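Local coordinates for protein L-Ala-D/L-Glu Epimerase (Escherichia coli, PDB 1JPD) that is an enzyme of the enolase superfamily, built from an enolase-type N-terminal domain and a TIM-barrel domain, at residues R284-A289 against P313-T318; I116-T121 against L292-S297; E187-R192 against Q206-Q211; V153-H158 against E162-I167. All blocks are in the same frame, centred on the assembly; numbering follows the deposited sequence.

Contact 1 of 4, residues R284-A289 against P313-T318; sequences RAISAA and PALQFT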
loop_
_atom_site.group_PDB
_atom_site.type_symbol
_atom_site.label_atom_id
_atom_site.label_comp_id
_atom_site.label_asym_id
_atom_site.label_seq_id
_atom_site.Cartn_x
_atom_site.Cartn_y
_atom_site.Cartn_z
ATOM N N ARG A 284 -3.233 -10.205 -7.559
ATOM C CA ARG A 284 -4.516 -10.321 -6.877
ATOM C C ARG A 284 -4.741 -9.207 -5.868
ATOM O O ARG A 284 -5.837 -8.663 -5.772
ATOM C CB ARG A 284 -4.630 -11.682 -6.177
ATOM C CG ARG A 284 -4.967 -12.846 -7.117
ATOM C CD ARG A 284 -5.076 -14.163 -6.362
ATOM N NE ARG A 284 -3.851 -14.424 -5.614
ATOM C CZ ARG A 284 -3.310 -15.624 -5.444
ATOM N NH1 ARG A 284 -3.892 -16.697 -5.965
ATOM N NH2 ARG A 284 -2.168 -15.744 -4.780
ATOM N N ALA A 285 -3.699 -8.854 -5.125
ATOM C CA ALA A 285 -3.815 -7.807 -4.116
ATOM C C ALA A 285 -3.892 -6.408 -4.717
ATOM O O ALA A 285 -4.575 -5.541 -4.180
ATOM C CB ALA A 285 -2.652 -7.892 -3.125
ATOM N N ILE A 286 -3.193 -6.183 -5.826
ATOM C CA ILE A 286 -3.227 -4.873 -6.457
ATOM C C ILE A 286 -4.630 -4.652 -7.025
ATOM O O ILE A 286 -5.250 -3.614 -6.778
ATOM C CB ILE A 286 -2.178 -4.759 -7.583
ATOM C CG1 ILE A 286 -0.791 -5.090 -7.036
ATOM C CG2 ILE A 286 -2.153 -3.345 -8.128
ATOM C CD1 ILE A 286 -0.383 -4.220 -5.842
ATOM N N SER A 287 -5.132 -5.640 -7.767
ATOM C CA SER A 287 -6.471 -5.564 -8.356
ATOM C C SER A 287 -7.494 -5.170 -7.301
ATOM O O SER A 287 -8.362 -4.342 -7.553
ATOM C CB SER A 287 -6.889 -6.912 -8.955
ATOM O OG SER A 287 -6.030 -7.311 -10.010
ATOM N N ALA A 288 -7.387 -5.771 -6.120
ATOM C CA ALA A 288 -8.315 -5.488 -5.030
ATOM C C ALA A 288 -8.220 -4.049 -4.522
ATOM O O ALA A 288 -9.166 -3.538 -3.925
ATOM C CB ALA A 288 -8.084 -6.474 -3.875
ATOM N N ALA A 289 -7.087 -3.398 -4.764
ATOM C CA ALA A 289 -6.886 -2.024 -4.315
ATOM C C ALA A 289 -7.233 -0.959 -5.360
ATOM O O ALA A 289 -7.542 0.183 -5.010
ATOM C CB ALA A 289 -5.450 -1.840 -3.865
ATOM N N PRO A 313 -3.482 -15.047 -15.059
ATOM C CA PRO A 313 -2.829 -13.884 -15.668
ATOM C C PRO A 313 -2.427 -12.843 -14.627
ATOM O O PRO A 313 -2.966 -12.807 -13.519
ATOM C CB PRO A 313 -3.903 -13.353 -16.599
ATOM C CG PRO A 313 -5.132 -13.539 -15.768
ATOM C CD PRO A 313 -4.944 -14.957 -15.238
ATOM N N ALA A 314 -1.493 -11.984 -15.008
ATOM C CA ALA A 314 -1.007 -10.946 -14.125
ATOM C C ALA A 314 -1.275 -9.576 -14.715
ATOM O O ALA A 314 -1.607 -9.454 -15.894
ATOM C CB ALA A 314 0.479 -11.123 -13.905
ATOM N N LEU A 315 -1.140 -8.545 -13.887
ATOM C CA LEU A 315 -1.331 -7.174 -14.338
ATOM C C LEU A 315 -0.071 -6.780 -15.098
ATOM O O LEU A 315 1.031 -7.233 -14.764
ATOM C CB LEU A 315 -1.521 -6.233 -13.149
ATOM C CG LEU A 315 -2.810 -6.363 -12.346
ATOM C CD1 LEU A 315 -2.721 -5.477 -11.117
ATOM C CD2 LEU A 315 -4.004 -5.976 -13.204
ATOM N N GLN A 316 -0.225 -5.937 -16.112
ATOM C CA GLN A 316 0.926 -5.523 -16.898
ATOM C C GLN A 316 1.620 -4.267 -16.381
ATOM O O GLN A 316 1.038 -3.181 -16.341
ATOM C CB GLN A 316 0.519 -5.364 -18.363
ATOM C CG GLN A 316 0.147 -6.701 -19.010
ATOM C CD GLN A 316 1.230 -7.766 -18.806
ATOM O OE1 GLN A 316 2.334 -7.655 -19.344
ATOM N NE2 GLN A 316 0.918 -8.793 -18.016
ATOM N N PHE A 317 2.876 -4.449 -15.980
ATOM C CA PHE A 317 3.709 -3.377 -15.457
ATOM C C PHE A 317 4.914 -3.102 -16.351
ATOM O O PHE A 317 5.609 -4.027 -16.773
ATOM C CB PHE A 317 4.280 -3.734 -14.076
ATOM C CG PHE A 317 3.278 -3.748 -12.961
ATOM C CD1 PHE A 317 2.693 -4.941 -12.552
ATOM C CD2 PHE A 317 2.990 -2.579 -12.256
ATOM C CE1 PHE A 317 1.838 -4.974 -11.449
ATOM C CE2 PHE A 317 2.138 -2.599 -11.156
ATOM C CZ PHE A 317 1.562 -3.802 -10.748
ATOM N N THR A 318 5.161 -1.824 -16.623
ATOM C CA THR A 318 6.333 -1.392 -17.392
ATOM C C THR A 318 6.968 -0.376 -16.447
ATOM O O THR A 318 6.286 0.137 -15.553
ATOM C CB THR A 318 5.964 -0.699 -18.721
ATOM O OG1 THR A 318 5.241 0.515 -18.457
ATOM C CG2 THR A 318 5.122 -1.625 -19.581
#

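Contact 2 of 4, residues I116-T121 against L292-S297; sequences ITLPET and LVPQVS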
loop_
_atom_site.group_PDB
_atom_site.type_symbol
_atom_site.label_atom_id
_atom_site.label_comp_id
_atom_site.label_asym_id
_atom_site.label_seq_id
_atom_site.Cartn_x
_atom_site.Cartn_y
_atom_site.Cartn_z
ATOM N N ILE A 116 -16.811 3.022 -10.038
ATOM C CA ILE A 116 -15.767 4.018 -10.281
ATOM C C ILE A 116 -15.084 3.689 -11.605
ATOM O O ILE A 116 -15.156 2.556 -12.081
ATOM C CB ILE A 116 -14.711 4.043 -9.135
ATOM C CG1 ILE A 116 -14.060 2.673 -8.972
ATOM C CG2 ILE A 116 -15.364 4.450 -7.830
ATOM C CD1 ILE A 116 -13.013 2.371 -10.010
ATOM N N THR A 117 -14.429 4.673 -12.204
ATOM C CA THR A 117 -13.754 4.441 -13.475
ATOM C C THR A 117 -12.249 4.356 -13.310
ATOM O O THR A 117 -11.622 5.223 -12.701
ATOM C CB THR A 117 -14.071 5.556 -14.491
ATOM O OG1 THR A 117 -15.488 5.620 -14.700
ATOM C CG2 THR A 117 -13.374 5.280 -15.827
ATOM N N LEU A 118 -11.667 3.302 -13.859
ATOM C CA LEU A 118 -10.236 3.134 -13.766
ATOM C C LEU A 118 -9.592 3.637 -15.035
ATOM O O LEU A 118 -10.032 3.310 -16.137
ATOM C CB LEU A 118 -9.882 1.663 -13.553
ATOM C CG LEU A 118 -10.424 1.042 -12.266
ATOM C CD1 LEU A 118 -9.883 -0.367 -12.117
ATOM C CD2 LEU A 118 -10.020 1.897 -11.077
ATOM N N PRO A 119 -8.547 4.461 -14.900
ATOM C CA PRO A 119 -7.860 4.986 -16.081
ATOM C C PRO A 119 -7.193 3.832 -16.816
ATOM O O PRO A 119 -7.149 2.715 -16.309
ATOM C CB PRO A 119 -6.855 5.967 -15.484
ATOM C CG PRO A 119 -6.555 5.369 -14.151
ATOM C CD PRO A 119 -7.924 4.964 -13.666
ATOM N N GLU A 120 -6.674 4.097 -18.006
ATOM C CA GLU A 120 -6.029 3.050 -18.782
ATOM C C GLU A 120 -4.594 2.820 -18.318
ATOM O O GLU A 120 -4.045 1.724 -18.460
ATOM C CB GLU A 120 -6.055 3.424 -20.261
ATOM C CG GLU A 120 -5.559 2.335 -21.178
ATOM C CD GLU A 120 -5.802 2.671 -22.629
ATOM O OE1 GLU A 120 -5.235 3.678 -23.112
ATOM O OE2 GLU A 120 -6.567 1.929 -23.283
ATOM N N THR A 121 -3.989 3.858 -17.758
ATOM C CA THR A 121 -2.622 3.767 -17.272
ATOM C C THR A 121 -2.516 4.452 -15.916
ATOM O O THR A 121 -3.081 5.526 -15.707
ATOM C CB THR A 121 -1.641 4.430 -18.258
ATOM O OG1 THR A 121 -1.675 3.730 -19.508
ATOM C CG2 THR A 121 -0.229 4.400 -17.710
ATOM N N LEU A 292 -9.471 2.394 -5.427
ATOM C CA LEU A 292 -9.042 3.614 -4.741
ATOM C C LEU A 292 -8.204 4.565 -5.603
ATOM O O LEU A 292 -8.115 5.755 -5.310
ATOM C CB LEU A 292 -8.238 3.254 -3.482
ATOM C CG LEU A 292 -8.968 2.545 -2.339
ATOM C CD1 LEU A 292 -7.969 1.978 -1.356
ATOM C CD2 LEU A 292 -9.896 3.521 -1.647
ATOM N N VAL A 293 -7.598 4.042 -6.663
ATOM C CA VAL A 293 -6.736 4.838 -7.531
ATOM C C VAL A 293 -7.219 6.240 -7.913
ATOM O O VAL A 293 -6.464 7.205 -7.805
ATOM C CB VAL A 293 -6.385 4.067 -8.822
ATOM C CG1 VAL A 293 -5.553 4.949 -9.739
ATOM C CG2 VAL A 293 -5.606 2.800 -8.477
ATOM N N PRO A 294 -8.476 6.376 -8.370
ATOM C CA PRO A 294 -8.946 7.715 -8.739
ATOM C C PRO A 294 -9.009 8.713 -7.582
ATOM O O PRO A 294 -9.215 9.905 -7.806
ATOM C CB PRO A 294 -10.317 7.440 -9.355
ATOM C CG PRO A 294 -10.772 6.231 -8.626
ATOM C CD PRO A 294 -9.528 5.373 -8.601
ATOM N N GLN A 295 -8.819 8.243 -6.352
ATOM C CA GLN A 295 -8.862 9.137 -5.194
ATOM C C GLN A 295 -7.507 9.549 -4.633
ATOM O O GLN A 295 -7.440 10.430 -3.774
ATOM C CB GLN A 295 -9.646 8.511 -4.044
ATOM C CG GLN A 295 -11.117 8.363 -4.281
ATOM C CD GLN A 295 -11.860 8.053 -3.005
ATOM O OE1 GLN A 295 -11.811 8.823 -2.044
ATOM N NE2 GLN A 295 -12.557 6.922 -2.986
ATOM N N VAL A 296 -6.431 8.937 -5.115
ATOM C CA VAL A 296 -5.120 9.245 -4.559
ATOM C C VAL A 296 -4.148 10.070 -5.399
ATOM O O VAL A 296 -4.173 10.024 -6.629
ATOM C CB VAL A 296 -4.426 7.939 -4.121
ATOM C CG1 VAL A 296 -5.288 7.224 -3.073
ATOM C CG2 VAL A 296 -4.208 7.037 -5.320
ATOM N N SER A 297 -3.293 10.819 -4.699
ATOM C CA SER A 297 -2.277 11.682 -5.299
ATOM C C SER A 297 -1.118 10.867 -5.860
ATOM O O SER A 297 -0.527 11.226 -6.880
ATOM C CB SER A 297 -1.732 12.661 -4.255
ATOM O OG SER A 297 -2.756 13.477 -3.715
#

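Contact 3 of 4, residues E187-R192 against Q206-Q211; sequences EGLAAR and QPLPAQ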
loop_
_atom_site.group_PDB
_atom_site.type_symbol
_atom_site.label_atom_id
_atom_site.label_comp_id
_atom_site.label_asym_id
_atom_site.label_seq_id
_atom_site.Cartn_x
_atom_site.Cartn_y
_atom_site.Cartn_z
ATOM N N GLU A 187 15.812 15.743 15.969
ATOM C CA GLU A 187 16.908 16.689 15.809
ATOM C C GLU A 187 17.287 16.915 14.342
ATOM O O GLU A 187 17.829 16.024 13.688
ATOM C CB GLU A 187 18.127 16.175 16.573
ATOM C CG GLU A 187 19.432 16.888 16.250
ATOM C CD GLU A 187 19.815 17.924 17.288
ATOM O OE1 GLU A 187 19.062 18.908 17.459
ATOM O OE2 GLU A 187 20.874 17.749 17.934
ATOM N N GLY A 188 17.000 18.111 13.831
ATOM C CA GLY A 188 17.346 18.435 12.458
ATOM C C GLY A 188 16.315 18.042 11.426
ATOM O O GLY A 188 16.530 18.227 10.227
ATOM N N LEU A 189 15.188 17.510 11.881
ATOM C CA LEU A 189 14.143 17.085 10.962
ATOM C C LEU A 189 13.613 18.236 10.099
ATOM O O LEU A 189 13.323 18.057 8.909
ATOM C CB LEU A 189 13.002 16.448 11.748
ATOM C CG LEU A 189 11.786 16.099 10.899
ATOM C CD1 LEU A 189 12.178 15.088 9.840
ATOM C CD2 LEU A 189 10.686 15.558 11.791
ATOM N N ALA A 190 13.499 19.418 10.700
ATOM C CA ALA A 190 12.997 20.596 9.993
ATOM C C ALA A 190 13.933 21.048 8.876
ATOM O O ALA A 190 13.502 21.250 7.740
ATOM C CB ALA A 190 12.768 21.732 10.973
ATOM N N ALA A 191 15.207 21.226 9.192
ATOM C CA ALA A 191 16.168 21.637 8.181
ATOM C C ALA A 191 16.172 20.665 6.988
ATOM O O ALA A 191 16.325 21.080 5.829
ATOM C CB ALA A 191 17.546 21.719 8.810
ATOM N N ARG A 192 16.007 19.374 7.293
ATOM C CA ARG A 192 15.980 18.334 6.268
ATOM C C ARG A 192 14.772 18.483 5.399
ATOM O O ARG A 192 14.896 18.440 4.178
ATOM C CB ARG A 192 15.990 16.923 6.855
ATOM C CG ARG A 192 17.366 16.489 7.269
ATOM C CD ARG A 192 17.327 15.095 7.852
ATOM N NE ARG A 192 18.652 14.599 8.209
ATOM C CZ ARG A 192 18.910 13.346 8.584
ATOM N NH1 ARG A 192 17.932 12.447 8.655
ATOM N NH2 ARG A 192 20.152 12.988 8.879
ATOM N N GLN A 206 6.778 9.096 6.335
ATOM C CA GLN A 206 7.126 8.561 7.658
ATOM C C GLN A 206 8.594 8.661 8.061
ATOM O O GLN A 206 9.274 7.649 8.204
ATOM C CB GLN A 206 6.696 7.091 7.738
ATOM C CG GLN A 206 6.809 6.439 9.116
ATOM C CD GLN A 206 5.571 6.642 9.979
ATOM O OE1 GLN A 206 4.441 6.672 9.476
ATOM N NE2 GLN A 206 5.774 6.759 11.286
ATOM N N PRO A 207 9.098 9.883 8.273
ATOM C CA PRO A 207 10.494 10.069 8.666
ATOM C C PRO A 207 10.797 9.590 10.082
ATOM O O PRO A 207 11.926 9.184 10.379
ATOM C CB PRO A 207 10.688 11.570 8.519
ATOM C CG PRO A 207 9.355 12.094 8.904
ATOM C CD PRO A 207 8.427 11.184 8.135
ATOM N N LEU A 208 9.801 9.638 10.960
ATOM C CA LEU A 208 10.011 9.211 12.345
ATOM C C LEU A 208 9.257 7.930 12.711
ATOM O O LEU A 208 8.269 7.573 12.072
ATOM C CB LEU A 208 9.601 10.330 13.314
ATOM C CG LEU A 208 10.263 11.702 13.144
ATOM C CD1 LEU A 208 9.746 12.638 14.227
ATOM C CD2 LEU A 208 11.768 11.577 13.230
ATOM N N PRO A 209 9.727 7.218 13.748
ATOM C CA PRO A 209 9.089 5.977 14.194
ATOM C C PRO A 209 7.632 6.227 14.570
ATOM O O PRO A 209 7.320 7.247 15.176
ATOM C CB PRO A 209 9.933 5.582 15.403
ATOM C CG PRO A 209 11.296 6.081 15.036
ATOM C CD PRO A 209 10.984 7.451 14.485
ATOM N N ALA A 210 6.747 5.297 14.220
ATOM C CA ALA A 210 5.328 5.440 14.528
ATOM C C ALA A 210 5.046 5.671 16.009
ATOM O O ALA A 210 4.045 6.293 16.366
ATOM C CB ALA A 210 4.563 4.212 14.062
ATOM N N GLN A 211 5.920 5.169 16.873
ATOM C CA GLN A 211 5.703 5.318 18.300
ATOM C C GLN A 211 6.493 6.464 18.918
ATOM O O GLN A 211 6.672 6.518 20.133
ATOM C CB GLN A 211 6.010 4.002 19.026
ATOM C CG GLN A 211 7.484 3.600 19.069
ATOM C CD GLN A 211 8.001 2.966 17.775
ATOM O OE1 GLN A 211 9.097 2.404 17.754
ATOM N NE2 GLN A 211 7.222 3.056 16.702
#

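Contact 4 of 4, residues V153-H158 against E162-I167; sequences VKLDNH and ERMVAI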
loop_
_atom_site.group_PDB
_atom_site.type_symbol
_atom_site.label_atom_id
_atom_site.label_comp_id
_atom_site.label_asym_id
_atom_site.label_seq_id
_atom_site.Cartn_x
_atom_site.Cartn_y
_atom_site.Cartn_z
ATOM N N VAL A 153 12.354 7.816 -3.633
ATOM C CA VAL A 153 13.730 7.712 -3.162
ATOM C C VAL A 153 13.770 7.184 -1.744
ATOM O O VAL A 153 13.188 7.784 -0.835
ATOM C CB VAL A 153 14.442 9.079 -3.201
ATOM C CG1 VAL A 153 15.860 8.935 -2.691
ATOM C CG2 VAL A 153 14.452 9.620 -4.622
ATOM N N LYS A 154 14.441 6.052 -1.559
ATOM C CA LYS A 154 14.573 5.448 -0.235
ATOM C C LYS A 154 15.783 6.079 0.454
ATOM O O LYS A 154 16.866 6.151 -0.126
ATOM C CB LYS A 154 14.783 3.931 -0.353
ATOM C CG LYS A 154 13.532 3.131 -0.656
ATOM C CD LYS A 154 13.067 2.345 0.574
ATOM C CE LYS A 154 11.863 1.458 0.252
ATOM N NZ LYS A 154 12.167 0.397 -0.765
ATOM N N LEU A 155 15.609 6.551 1.680
ATOM C CA LEU A 155 16.730 7.154 2.396
ATOM C C LEU A 155 16.815 6.681 3.839
ATOM O O LEU A 155 15.802 6.359 4.472
ATOM C CB LEU A 155 16.629 8.687 2.404
ATOM C CG LEU A 155 16.730 9.483 1.106
ATOM C CD1 LEU A 155 16.539 10.967 1.412
ATOM C CD2 LEU A 155 18.077 9.242 0.461
ATOM N N ASP A 156 18.034 6.623 4.353
ATOM C CA ASP A 156 18.231 6.257 5.738
ATOM C C ASP A 156 18.690 7.539 6.400
ATOM O O ASP A 156 18.336 8.625 5.963
ATOM C CB ASP A 156 19.279 5.146 5.909
ATOM C CG ASP A 156 20.616 5.473 5.274
ATOM O OD1 ASP A 156 20.885 6.661 4.971
ATOM O OD2 ASP A 156 21.412 4.524 5.092
ATOM N N ASN A 157 19.503 7.422 7.430
ATOM C CA ASN A 157 19.961 8.594 8.134
ATOM C C ASN A 157 21.274 9.159 7.602
ATOM O O ASN A 157 21.836 10.080 8.182
ATOM C CB ASN A 157 20.099 8.241 9.611
ATOM C CG ASN A 157 19.856 9.419 10.506
ATOM O OD1 ASN A 157 18.818 10.074 10.416
ATOM N ND2 ASN A 157 20.811 9.701 11.382
ATOM N N HIS A 158 21.759 8.635 6.486
ATOM C CA HIS A 158 23.030 9.106 5.957
ATOM C C HIS A 158 22.993 9.890 4.656
ATOM O O HIS A 158 22.091 9.729 3.835
ATOM C CB HIS A 158 23.977 7.920 5.804
ATOM C CG HIS A 158 24.229 7.197 7.087
ATOM N ND1 HIS A 158 25.023 7.716 8.088
ATOM C CD2 HIS A 158 23.735 6.031 7.564
ATOM C CE1 HIS A 158 25.005 6.901 9.127
ATOM N NE2 HIS A 158 24.229 5.871 8.834
ATOM N N GLU A 162 23.675 15.336 -0.034
ATOM C CA GLU A 162 24.273 15.008 -1.318
ATOM C C GLU A 162 23.420 14.046 -2.146
ATOM O O GLU A 162 23.241 14.262 -3.346
ATOM C CB GLU A 162 25.694 14.459 -1.168
ATOM C CG GLU A 162 26.440 14.508 -2.496
ATOM C CD GLU A 162 27.929 14.273 -2.375
ATOM O OE1 GLU A 162 28.433 14.168 -1.237
ATOM O OE2 GLU A 162 28.598 14.205 -3.431
ATOM N N ARG A 163 22.879 13.003 -1.522
ATOM C CA ARG A 163 22.038 12.051 -2.247
ATOM C C ARG A 163 20.890 12.754 -2.978
ATOM O O ARG A 163 20.742 12.613 -4.195
ATOM C CB ARG A 163 21.468 10.986 -1.295
ATOM C CG ARG A 163 22.474 9.936 -0.869
ATOM C CD ARG A 163 21.955 9.034 0.245
ATOM N NE ARG A 163 22.865 7.909 0.470
ATOM C CZ ARG A 163 22.763 7.030 1.463
ATOM N NH1 ARG A 163 21.783 7.128 2.356
ATOM N NH2 ARG A 163 23.639 6.038 1.551
ATOM N N MET A 164 20.085 13.512 -2.239
ATOM C CA MET A 164 18.955 14.221 -2.833
ATOM C C MET A 164 19.401 15.255 -3.860
ATOM O O MET A 164 18.721 15.463 -4.869
ATOM C CB MET A 164 18.104 14.886 -1.748
ATOM C CG MET A 164 17.357 13.887 -0.891
ATOM S SD MET A 164 16.457 12.721 -1.929
ATOM C CE MET A 164 15.155 13.778 -2.649
ATOM N N VAL A 165 20.540 15.899 -3.626
ATOM C CA VAL A 165 21.008 16.880 -4.592
ATOM C C VAL A 165 21.419 16.185 -5.894
ATOM O O VAL A 165 20.949 16.572 -6.970
ATOM C CB VAL A 165 22.176 17.731 -4.031
ATOM C CG1 VAL A 165 22.912 18.459 -5.163
ATOM C CG2 VAL A 165 21.627 18.754 -3.051
ATOM N N ALA A 166 22.267 15.157 -5.804
ATOM C CA ALA A 166 22.706 14.436 -7.001
ATOM C C ALA A 166 21.526 13.845 -7.782
ATOM O O ALA A 166 21.534 13.854 -9.010
ATOM C CB ALA A 166 23.691 13.336 -6.631
ATOM N N ILE A 167 20.517 13.338 -7.074
ATOM C CA ILE A 167 19.331 12.766 -7.722
ATOM C C ILE A 167 18.512 13.829 -8.476
ATOM O O ILE A 167 18.224 13.666 -9.670
ATOM C CB ILE A 167 18.424 12.036 -6.686
ATOM C CG1 ILE A 167 19.112 10.748 -6.225
ATOM C CG2 ILE A 167 17.063 11.718 -7.287
ATOM C CD1 ILE A 167 18.452 10.078 -5.024
#

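Contact 1 of 4, residues R284-A289 against P313-T318
I286 and L315 make the apolar part of this contact. One methyl does most of the touching: L315 CD1 lies 3.6 Å from I286 CB and 3.7 Å from I286 CG2. The two side chains cross obliquely. I286 CG2 is the branch anti to its own backbone N, and this branch, with CB, takes the L315 methyl. The ring of F317 approaches more loosely, with its CZ 4.6 Å from I286 CG2. L322 of strand 321-323 packs on I286, L315 and F317 alike, and so joins the two segments from a third element.

The fold explains the meeting. Helix 283-289 follows strand 273-276 of the barrel domain. Strand 316-318 pairs antiparallel with strand 321-323 near the C-terminus, and Q316 shares backbone hydrogen bonds with H323. L315 stands just ahead of this pair, and its CB points at the helix.

The polar atoms of the contact are bonded elsewhere. S287 OG bonds to S283 O. It also lies 3.9 Å from L315 CD1, and this approach is van der Waals only. S283 serves twice, since its OG bonds to L315 N. On the strand side, a weak bond of 3.4 Å runs from Q316 NE2 to A314 O.

Charged groups act on another face of the helix. The CB of R284 points away from 313-318. R284 NH2 forms salt bridges with E47 and E12, which lie on strands 42-48 and 6-15 of the antiparallel sheet.

Contact 2 of 4, residues I116-T121 against L292-S297
The 2.8 Å bond from Q295 N to L292 O closes the 3-10 turn that carries P294 against T117 and L118. A second turn bond follows it, from V296 N to V293 O. The contact joins the lead-ins to the first and last parallel strands of the TIM barrel, at the two ends of the strand order. Segment 116-121 runs from helix 110-114 into strand 121-128, the first of the eight parallel strands. Segment 292-297 leads into strand 298-299, the last of them. The two connections meet at the surface.

No hydrogen bond crosses between them. The backbones come nearest at L118 and P294, whose CA atoms are 6.9 Å apart. The CB of P294 is directed at the other segment, and the ring makes both of the direct touches. The CB of V293 points the same way, but V293 CG1 stays 4.5 Å from P119 CG. I116 also points toward the turn, at a similar loose range. This is a shallow van der Waals contact with little interlocking.

L118 does not aim its CB at P294, but its end turns nearer. Its CG lies beside the backbone N (chi1 -62°) and the chain then extends, which carries the CD2 methyl to the proline. The same side chain also packs on L290 and L324. L292 and V293 also pack on L276 of strand 273-276.

P294 CD meets L118 CD2 at 4.3 Å. On the same ring, P294 CB lies 4.2 Å from T117 O.

Contact 3 of 4, residues E187-R192 against Q206-Q211
L189 and P207 mark the closest approach of the two backbones, with CA atoms 8.2 Å apart. L189 opens helix 189-198. G188 is its N-cap, with a positive phi of 87°, and R192 N bonds to G188 O at 3.2 Å. The helix follows barrel strand 175-179 and precedes strand 203-205, so its start packs on the loop that leaves the next strand.

The side chain of L189 bridges the gap with both branches. CG lies anti to the backbone N (chi1 174°), and the two methyls then divide the work. L189 CD1 reaches P207 CB at 4.0 Å, crossing the proline at about a right angle. L189 CD2 meets L208 CD1 at 3.9 Å, tip to tip. L216 and F219 also pack on L189.

The loop has its own polar brace. Q206 NE2 donates to L208 O at 2.7 Å, nearly along the C=O axis. NE2 also bonds to S230 OG, and OE1 accepts from D228 N, which ties Q206 to the region after strand 225-227.

No hydrogen bond joins the two segments. Buried apolar side chains hold the helix start to the loop, while the NE2 to L208 O bond braces the loop internally.

Contact 4 of 4, residues V153-H158 against E162-I167
R163 and D156 form the polar link of this contact, a salt bridge in which R163 NH1 lies 2.8 Å from D156 OD1. As a hydrogen bond it is weak, because the N-H...O angle is only 129°. OD1 sits at the edge of the guanidinium, near its plane. The two flat groups are turned 33° apart.

OD1 has a second donor. H158 N donates to D156 OD1 at 2.6 Å, with an angle of 161°, from above the carboxylate plane. This is an Asx turn, and it probably limits how D156 can turn, with OD1 directed at R163. H158 O lies 3.0 Å from R163 NH1, but the angle is too poor for a hydrogen bond. R163 NE has a weak bond to G131 O. Two more acceptors of the loop are met from outside: D156 O takes W184 NE1, and N157 OD1 takes R192 NH1.

The rest is apolar. V153 CG1 meets I167 CD1 at 3.7 Å, tip to tip. The bent chain of M164 brings SD to 3.8 Å from L155 CD1 and 3.9 Å from V153 CG1. The other L155 methyl, CD2, lies 3.9 Å from R163 CD, alongside the extended arginine chain.

The contact lies within a beta-alpha-beta unit of the barrel: strand 150-154, helix 160-170, strand 175-179. V178 of the last strand packs on V153, L155 and M164. M136 of helix 133-145 touches V153, R163 and I167.

In the fold
Contacts 3 and 4 are buried, contact 1 is partly buried, and contact 2 lies at the surface. Contact 4 is the most mixed, since it adds a salt bridge to its apolar core. The other three have no hydrogen bond between their segments. Contacts 3 and 4 touch each other and lie on the same side of the chain's centre, with their own centres about 15 Å apart. Contacts 1 and 2 use neighbouring parts of the chain, 284-289 and 292-297, with centres about 14 Å apart. Contacts 1 and 4 both reach the barrel sheet, contact 4 at a parallel strand and contact 1 at the antiparallel C-terminal strands.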